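Local coordinates for lasso peptide isopeptidase AtxE2 (Asticcacaulis excentricus, PDB 5TXE), which hydrolyses the isopeptide bond of the lasso peptides astexin-2 and astexin-3, turning the threaded knots into linear peptides, at residues A[76-84]-A[640-648]. The protein carries 1 engineered substitution. Sequence-based numbering, arbitrary orientation.
Sequences QADPVTNLN and KWQPAHRLA
The ring of P643 presses into the hairpin end of 76-84, its CG 3.7 Å from A77 CB and its CB packed on the backbone carbonyl of D78. A helical turn further on, L647 brings CD2 to 3.8 Å from P79 CB; P79 also touches V44 of helix 40-44. N82 supplies the polar grip. With CG anti to the backbone N (chi1 -169°), its amide lies against the first turn: OD1 takes the backbone N-H of A644 at 2.8 Å, the donor standing above the carbonyl plane, while ND2 gives a hydrogen bond to Q642 OE1 at 2.9 Å, in plane and on a lone pair. N82 and L83 both face D78, a G1 beta bulge at the end of the hairpin. This hairpin of strands 69-78 and 83-92 of the beta-propeller packs here on helix 643-662 of the alpha/beta-hydrolase domain, which starts a few residues after H638, the probable charge-relay histidine. Cutting the N82 side chain back to an alanine is likely to leave the A644 N-H without this acceptor and Q642 OE1 without this donor. Q642, at the N-cap position, also lays CG over the centre of the W641 ring, 3.5 Å above its plane. Two residues on from N82, N84 ND2 makes a weak hydrogen bond to W641 O (3.4 Å), while R75 holds its OD1.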
ATOM      1  N   GLN A  76      -4.858  -9.632 -12.820  1.00 25.53           N
ATOM      2  CA  GLN A  76      -5.529  -8.743 -13.715  1.00 28.59           C
ATOM      3  C   GLN A  76      -7.042  -8.668 -13.473  1.00 27.64           C
ATOM      4  O   GLN A  76      -7.760  -9.656 -13.460  1.00 27.15           O
ATOM      5  CB  GLN A  76      -5.262  -9.132 -15.146  1.00 33.39           C
ATOM      6  CG  GLN A  76      -5.734  -8.023 -16.101  1.00 41.24           C
ATOM      7  CD  GLN A  76      -5.097  -8.094 -17.452  1.00 44.79           C
ATOM      8  OE1 GLN A  76      -4.152  -8.863 -17.700  1.00 52.19           O
ATOM      9  NE2 GLN A  76      -5.609  -7.305 -18.338  1.00 47.95           N
ATOM     10  N   ALA A  77      -7.518  -7.450 -13.339  1.00 27.84           N
ATOM     11  CA  ALA A  77      -8.892  -7.215 -12.896  1.00 28.08           C
ATOM     12  C   ALA A  77      -9.828  -7.116 -14.077  1.00 27.74           C
ATOM     13  O   ALA A  77      -9.502  -6.481 -15.093  1.00 26.75           O
ATOM     14  CB  ALA A  77      -8.943  -5.919 -12.071  1.00 28.06           C
ATOM     15  N   ASP A  78     -11.023  -7.671 -13.904  1.00 27.94           N
ATOM     16  CA  ASP A  78     -12.048  -7.629 -14.939  1.00 28.64           C
ATOM     17  C   ASP A  78     -13.317  -7.117 -14.311  1.00 26.24           C
ATOM     18  O   ASP A  78     -13.939  -7.827 -13.531  1.00 23.02           O
ATOM     19  CB  ASP A  78     -12.285  -9.019 -15.530  1.00 31.58           C
ATOM     20  CG  ASP A  78     -13.383  -9.013 -16.638  1.00 35.62           C
ATOM     21  OD1 ASP A  78     -14.061  -7.977 -16.886  1.00 33.30           O
ATOM     22  OD2 ASP A  78     -13.558 -10.061 -17.293  1.00 42.83           O
ATOM     23  N   PRO A  79     -13.719  -5.891 -14.656  1.00 26.35           N
ATOM     24  CA  PRO A  79     -14.853  -5.240 -14.012  1.00 27.98           C
ATOM     25  C   PRO A  79     -16.209  -5.704 -14.538  1.00 28.23           C
ATOM     26  O   PRO A  79     -17.210  -5.499 -13.874  1.00 24.63           O
ATOM     27  CB  PRO A  79     -14.621  -3.764 -14.290  1.00 27.88           C
ATOM     28  CG  PRO A  79     -13.833  -3.744 -15.540  1.00 26.22           C
ATOM     29  CD  PRO A  79     -13.003  -4.990 -15.562  1.00 25.73           C
ATOM     30  N   VAL A  80     -16.219  -6.436 -15.653  1.00 28.54           N
ATOM     31  CA  VAL A  80     -17.475  -6.962 -16.183  1.00 26.85           C
ATOM     32  C   VAL A  80     -17.842  -8.211 -15.435  1.00 25.81           C
ATOM     33  O   VAL A  80     -18.982  -8.358 -14.985  1.00 22.20           O
ATOM     34  CB  VAL A  80     -17.376  -7.210 -17.693  1.00 29.59           C
ATOM     35  CG1 VAL A  80     -18.648  -7.881 -18.235  1.00 31.10           C
ATOM     36  CG2 VAL A  80     -17.168  -5.879 -18.418  1.00 29.01           C
ATOM     37  N   THR A  81     -16.891  -9.121 -15.260  1.00 24.58           N
ATOM     38  CA  THR A  81     -17.157 -10.326 -14.479  1.00 26.17           C
ATOM     39  C   THR A  81     -16.982 -10.029 -13.025  1.00 23.52           C
ATOM     40  O   THR A  81     -17.394 -10.832 -12.188  1.00 22.98           O
ATOM     41  CB  THR A  81     -16.148 -11.476 -14.750  1.00 31.34           C
ATOM     42  OG1 THR A  81     -14.802 -10.964 -14.531  1.00 29.27           O
ATOM     43  CG2 THR A  81     -16.299 -11.984 -16.161  1.00 34.01           C
ATOM     44  N   ASN A  82     -16.387  -8.885 -12.700  1.00 21.89           N
ATOM     45  CA  ASN A  82     -16.162  -8.483 -11.293  1.00 22.96           C
ATOM     46  C   ASN A  82     -15.285  -9.460 -10.550  1.00 22.21           C
ATOM     47  O   ASN A  82     -15.549  -9.837  -9.436  1.00 26.31           O
ATOM     48  CB  ASN A  82     -17.454  -8.212 -10.509  1.00 21.98           C
ATOM     49  CG  ASN A  82     -17.161  -7.536  -9.170  1.00 22.84           C
ATOM     50  OD1 ASN A  82     -16.212  -6.758  -9.066  1.00 22.19           O
ATOM     51  ND2 ASN A  82     -17.933  -7.859  -8.130  1.00 22.43           N
ATOM     52  N   LEU A  83     -14.219  -9.855 -11.214  1.00 26.13           N
ATOM     53  CA  LEU A  83     -13.255 -10.823 -10.705  1.00 27.29           C
ATOM     54  C   LEU A  83     -11.862 -10.491 -11.148  1.00 26.59           C
ATOM     55  O   LEU A  83     -11.643 -10.077 -12.288  1.00 23.43           O
ATOM     56  CB  LEU A  83     -13.568 -12.221 -11.245  1.00 29.82           C
ATOM     57  CG  LEU A  83     -14.736 -12.986 -10.608  1.00 35.24           C
ATOM     58  CD1 LEU A  83     -15.019 -14.289 -11.407  1.00 36.36           C
ATOM     59  CD2 LEU A  83     -14.529 -13.325  -9.139  1.00 33.90           C
ATOM     60  N   ASN A  84     -10.935 -10.598 -10.211  1.00 24.50           N
ATOM     61  CA  ASN A  84      -9.534 -10.704 -10.532  1.00 27.40           C
ATOM     62  C   ASN A  84      -9.195 -12.075 -11.067  1.00 28.34           C
ATOM     63  O   ASN A  84      -9.733 -13.081 -10.623  1.00 29.99           O
ATOM     64  CB  ASN A  84      -8.708 -10.443  -9.287  1.00 26.63           C
ATOM     65  CG  ASN A  84      -8.647  -8.950  -8.949  1.00 27.95           C
ATOM     66  OD1 ASN A  84      -7.921  -8.202  -9.584  1.00 36.18           O
ATOM     67  ND2 ASN A  84      -9.432  -8.527  -7.990  1.00 27.77           N
ATOM     68  N   LYS A 640     -10.460  -1.192  -1.397  1.00 20.22           N
ATOM     69  CA  LYS A 640     -11.468  -1.961  -2.108  1.00 22.31           C
ATOM     70  C   LYS A 640     -10.812  -2.978  -2.998  1.00 22.46           C
ATOM     71  O   LYS A 640      -9.739  -2.748  -3.443  1.00 20.89           O
ATOM     72  CB  LYS A 640     -12.430  -1.085  -2.890  1.00 22.07           C
ATOM     73  CG  LYS A 640     -13.253  -0.187  -2.003  1.00 24.13           C
ATOM     74  CD  LYS A 640     -14.105   0.758  -2.820  1.00 27.78           C
ATOM     75  CE  LYS A 640     -14.958   1.661  -1.950  1.00 29.84           C
ATOM     76  NZ  LYS A 640     -14.175   2.762  -1.312  1.00 28.99           N
ATOM     77  N   TRP A 641     -11.454  -4.130  -3.170  1.00 24.09           N
ATOM     78  CA  TRP A 641     -10.833  -5.250  -3.862  1.00 22.49           C
ATOM     79  C   TRP A 641     -11.622  -5.691  -5.092  1.00 24.43           C
ATOM     80  O   TRP A 641     -11.061  -6.355  -5.984  1.00 21.23           O
ATOM     81  CB  TRP A 641     -10.654  -6.405  -2.868  1.00 24.36           C
ATOM     82  CG  TRP A 641     -11.893  -7.033  -2.394  1.00 24.39           C
ATOM     83  CD1 TRP A 641     -12.690  -6.587  -1.405  1.00 25.98           C
ATOM     84  CD2 TRP A 641     -12.463  -8.313  -2.834  1.00 25.40           C
ATOM     85  NE1 TRP A 641     -13.759  -7.476  -1.224  1.00 28.61           N
ATOM     86  CE2 TRP A 641     -13.630  -8.525  -2.100  1.00 25.78           C
ATOM     87  CE3 TRP A 641     -12.096  -9.264  -3.789  1.00 25.04           C
ATOM     88  CZ2 TRP A 641     -14.435  -9.661  -2.267  1.00 29.22           C
ATOM     89  CZ3 TRP A 641     -12.902 -10.388  -3.970  1.00 26.96           C
ATOM     90  CH2 TRP A 641     -14.056 -10.578  -3.194  1.00 27.41           C
ATOM     91  N   GLN A 642     -12.920  -5.340  -5.184  1.00 21.90           N
ATOM     92  CA  GLN A 642     -13.748  -5.861  -6.278  1.00 21.35           C
ATOM     93  C   GLN A 642     -13.665  -4.944  -7.493  1.00 21.65           C
ATOM     94  O   GLN A 642     -13.898  -3.748  -7.396  1.00 21.65           O
ATOM     95  CB  GLN A 642     -15.207  -6.059  -5.861  1.00 23.61           C
ATOM     96  CG  GLN A 642     -15.396  -6.970  -4.655  1.00 22.15           C
ATOM     97  CD  GLN A 642     -16.862  -7.255  -4.363  1.00 22.89           C
ATOM     98  OE1 GLN A 642     -17.650  -7.469  -5.252  1.00 23.98           O
ATOM     99  NE2 GLN A 642     -17.215  -7.222  -3.122  1.00 24.12           N
ATOM    100  N   PRO A 643     -13.241  -5.494  -8.635  1.00 23.06           N
ATOM    101  CA  PRO A 643     -12.989  -4.646  -9.794  1.00 21.47           C
ATOM    102  C   PRO A 643     -14.171  -3.799 -10.247  1.00 21.76           C
ATOM    103  O   PRO A 643     -13.955  -2.647 -10.666  1.00 21.71           O
ATOM    104  CB  PRO A 643     -12.618  -5.643 -10.872  1.00 23.65           C
ATOM    105  CG  PRO A 643     -12.000  -6.785 -10.099  1.00 25.07           C
ATOM    106  CD  PRO A 643     -12.855  -6.891  -8.882  1.00 23.24           C
ATOM    107  N   ALA A 644     -15.399  -4.334 -10.188  1.00 21.68           N
ATOM    108  CA  ALA A 644     -16.557  -3.536 -10.607  1.00 22.52           C
ATOM    109  C   ALA A 644     -16.716  -2.347  -9.689  1.00 21.24           C
ATOM    110  O   ALA A 644     -17.058  -1.246 -10.109  1.00 19.09           O
ATOM    111  CB  ALA A 644     -17.825  -4.372 -10.608  1.00 24.53           C
ATOM    112  N   HIS A 645     -16.437  -2.581  -8.421  1.00 20.80           N
ATOM    113  CA  HIS A 645     -16.545  -1.489  -7.473  1.00 19.83           C
ATOM    114  C   HIS A 645     -15.532  -0.396  -7.764  1.00 20.84           C
ATOM    115  O   HIS A 645     -15.850   0.805  -7.671  1.00 20.27           O
ATOM    116  CB  HIS A 645     -16.329  -1.971  -6.065  1.00 18.67           C
ATOM    117  CG  HIS A 645     -17.417  -2.824  -5.545  1.00 20.40           C
ATOM    118  ND1 HIS A 645     -17.298  -3.538  -4.374  1.00 21.00           N
ATOM    119  CD2 HIS A 645     -18.663  -3.055  -6.007  1.00 20.54           C
ATOM    120  CE1 HIS A 645     -18.424  -4.186  -4.150  1.00 22.33           C
ATOM    121  NE2 HIS A 645     -19.245  -3.956  -5.160  1.00 21.95           N
ATOM    122  N   ARG A 646     -14.294  -0.801  -8.004  1.00 20.71           N
ATOM    123  CA  ARG A 646     -13.231   0.180  -8.265  1.00 19.92           C
ATOM    124  C   ARG A 646     -13.567   0.992  -9.468  1.00 18.96           C
ATOM    125  O   ARG A 646     -13.436   2.207  -9.454  1.00 18.90           O
ATOM    126  CB  ARG A 646     -11.903  -0.518  -8.450  1.00 22.57           C
ATOM    127  CG  ARG A 646     -10.738   0.382  -8.936  1.00 22.51           C
ATOM    128  CD  ARG A 646      -9.359  -0.230  -8.630  1.00 23.21           C
ATOM    129  NE  ARG A 646      -9.031  -0.032  -7.215  1.00 23.05           N
ATOM    130  CZ  ARG A 646      -9.081  -0.961  -6.267  1.00 25.60           C
ATOM    131  NH1 ARG A 646      -9.339  -2.261  -6.536  1.00 25.23           N
ATOM    132  NH2 ARG A 646      -8.859  -0.584  -5.019  1.00 24.99           N
ATOM    133  N   LEU A 647     -14.050   0.347 -10.530  1.00 20.07           N
ATOM    134  CA  LEU A 647     -14.400   1.086 -11.716  1.00 19.92           C
ATOM    135  C   LEU A 647     -15.500   2.091 -11.466  1.00 21.29           C
ATOM    136  O   LEU A 647     -15.487   3.189 -11.990  1.00 23.64           O
ATOM    137  CB  LEU A 647     -14.792   0.112 -12.844  1.00 21.40           C
ATOM    138  CG  LEU A 647     -15.238   0.792 -14.145  1.00 21.54           C
ATOM    139  CD1 LEU A 647     -14.141   1.667 -14.685  1.00 22.84           C
ATOM    140  CD2 LEU A 647     -15.620  -0.235 -15.225  1.00 21.48           C
ATOM    141  N   ALA A 648     -16.483   1.698 -10.652  1.00 23.23           N
ATOM    142  CA  ALA A 648     -17.608   2.550 -10.335  1.00 22.65           C
ATOM    143  C   ALA A 648     -17.152   3.715  -9.459  1.00 23.06           C
ATOM    144  O   ALA A 648     -17.588   4.808  -9.639  1.00 20.78           O
ATOM    145  CB  ALA A 648     -18.641   1.731  -9.617  1.00 23.76           C
TER
HETATM  146  O   HOH W   1      -8.947  -5.666  -7.091  1.00 27.09           O